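Long-range contact in (R)-specific enoyl-CoA hydratase (Aeromonas punctata, PDB 1IQ6), which catalyses the hydration of trans-2-enoyl-CoA with chains of four to six carbons to the corresponding (3R)-3-hydroxyacyl-CoA, in polyhydroxyalkanoate biosynthesis: residues 63-68 and 94-99. Numbering follows the deposited sequence.
Sequences SGLLGQ and VTAEVE
The one flat group engaged is the A96-E97 peptide, whose helix-facing side carries the methyl CD1 of L65. CD1 stands about 3.4 Å above the plane and 3.4 Å from A96 O, hence almost squarely over that oxygen; E97 N is farther from CD1, at 4.0 Å. At the edges, backbone hydrogen bonds of A96 with L14 and of E97 with R115 tie the strand to its neighbours 11-17 and 109-117; on the other face, E97 directs its CB away from the helix. L65 reaches the peptide with CG anti to its own carbonyl carbon and CD1 anti to CA (chi2 175°). CD1 also meets A96 CB at 3.7 Å and V98 CG1 at 3.9 Å. V98 CG1 lies beside its own backbone N (chi1 -57°), and L65 CB touches it at 4.1 Å. The axes of 63-68 and 94-99 cross at -45°, and helix 55-68 packs on the antiparallel sheet as in the hotdog fold. From the same helical turns, S63 OG hydrogen-bonds D32 OD2, and Q68 OE1 F33 N, both of the second subunit and probable (3R)-3-hydroxyacyl-CoA binders. The side chains meeting here are apolar and buried, so cohesion probably comes from dispersion and from removing methyls from water.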
loop_
_atom_site.group_PDB
_atom_site.type_symbol
_atom_site.label_atom_id
_atom_site.label_comp_id
_atom_site.label_asym_id
_atom_site.label_seq_id
_atom_site.Cartn_x
_atom_site.Cartn_y
_atom_site.Cartn_z
ATOM N N SER B 63 5.420 0.755 -5.712
ATOM C CA SER B 63 6.167 -0.497 -5.677
ATOM C C SER B 63 6.651 -0.831 -7.088
ATOM O O SER B 63 7.781 -1.277 -7.277
ATOM C CB SER B 63 5.286 -1.628 -5.133
ATOM O OG SER B 63 6.075 -2.704 -4.651
ATOM N N GLY B 64 5.790 -0.594 -8.074
ATOM C CA GLY B 64 6.149 -0.860 -9.454
ATOM C C GLY B 64 7.289 0.021 -9.939
ATOM O O GLY B 64 8.234 -0.460 -10.559
ATOM N N LEU B 65 7.204 1.317 -9.666
ATOM C CA LEU B 65 8.257 2.233 -10.089
ATOM C C LEU B 65 9.569 1.963 -9.360
ATOM O O LEU B 65 10.639 1.932 -9.974
ATOM C CB LEU B 65 7.834 3.682 -9.849
ATOM C CG LEU B 65 6.875 4.266 -10.885
ATOM C CD1 LEU B 65 6.435 5.660 -10.456
ATOM C CD2 LEU B 65 7.569 4.311 -12.241
ATOM N N LEU B 66 9.484 1.763 -8.051
ATOM C CA LEU B 66 10.669 1.514 -7.242
ATOM C C LEU B 66 11.384 0.220 -7.612
ATOM O O LEU B 66 12.611 0.177 -7.668
ATOM C CB LEU B 66 10.289 1.484 -5.758
ATOM C CG LEU B 66 9.769 2.791 -5.148
ATOM C CD1 LEU B 66 9.166 2.512 -3.772
ATOM C CD2 LEU B 66 10.903 3.809 -5.053
ATOM N N GLY B 67 10.616 -0.831 -7.879
ATOM C CA GLY B 67 11.223 -2.108 -8.211
ATOM C C GLY B 67 11.566 -2.334 -9.670
ATOM O O GLY B 67 12.442 -3.142 -9.985
ATOM N N GLN B 68 10.896 -1.622 -10.568
ATOM C CA GLN B 68 11.144 -1.804 -11.991
ATOM C C GLN B 68 12.030 -0.744 -12.637
ATOM O O GLN B 68 12.755 -1.040 -13.588
ATOM C CB GLN B 68 9.811 -1.872 -12.744
ATOM C CG GLN B 68 8.911 -3.018 -12.310
ATOM C CD GLN B 68 9.477 -4.382 -12.666
ATOM O OE1 GLN B 68 8.942 -5.413 -12.259
ATOM N NE2 GLN B 68 10.559 -4.394 -13.434
ATOM N N VAL B 94 -4.176 8.059 -13.694
ATOM C CA VAL B 94 -3.345 8.715 -12.693
ATOM C C VAL B 94 -1.901 8.601 -13.155
ATOM O O VAL B 94 -1.573 7.790 -14.025
ATOM C CB VAL B 94 -3.434 8.054 -11.294
ATOM C CG1 VAL B 94 -4.860 8.106 -10.788
ATOM C CG2 VAL B 94 -2.910 6.626 -11.347
ATOM N N THR B 95 -1.044 9.429 -12.576
ATOM C CA THR B 95 0.373 9.397 -12.894
ATOM C C THR B 95 1.123 9.242 -11.571
ATOM O O THR B 95 0.900 10.012 -10.636
ATOM C CB THR B 95 0.824 10.692 -13.602
ATOM O OG1 THR B 95 0.114 10.831 -14.842
ATOM C CG2 THR B 95 2.324 10.652 -13.892
ATOM N N ALA B 96 1.968 8.220 -11.492
ATOM C CA ALA B 96 2.763 7.964 -10.295
ATOM C C ALA B 96 4.152 8.512 -10.596
ATOM O O ALA B 96 4.682 8.298 -11.688
ATOM C CB ALA B 96 2.825 6.469 -10.011
ATOM N N GLU B 97 4.732 9.222 -9.633
ATOM C CA GLU B 97 6.052 9.825 -9.820
ATOM C C GLU B 97 6.937 9.619 -8.601
ATOM O O GLU B 97 6.492 9.818 -7.470
ATOM C CB GLU B 97 5.904 11.336 -10.073
ATOM C CG GLU B 97 5.051 11.683 -11.290
ATOM C CD GLU B 97 4.815 13.178 -11.475
ATOM O OE1 GLU B 97 4.018 13.540 -12.371
ATOM O OE2 GLU B 97 5.418 13.993 -10.740
ATOM N N VAL B 98 8.183 9.206 -8.831
ATOM C CA VAL B 98 9.139 9.035 -7.745
ATOM C C VAL B 98 10.394 9.818 -8.102
ATOM O O VAL B 98 10.720 9.992 -9.279
ATOM C CB VAL B 98 9.520 7.542 -7.490
ATOM C CG1 VAL B 98 8.260 6.725 -7.192
ATOM C CG2 VAL B 98 10.297 6.970 -8.669
ATOM N N GLU B 99 11.077 10.319 -7.081
ATOM C CA GLU B 99 12.302 11.080 -7.281
ATOM C C GLU B 99 13.242 10.841 -6.112
ATOM O O GLU B 99 12.831 10.912 -4.955
ATOM C CB GLU B 99 12.003 12.577 -7.394
ATOM C CG GLU B 99 13.267 13.432 -7.395
ATOM C CD GLU B 99 13.006 14.904 -7.648
ATOM O OE1 GLU B 99 13.979 15.686 -7.590
ATOM O OE2 GLU B 99 11.845 15.286 -7.910
#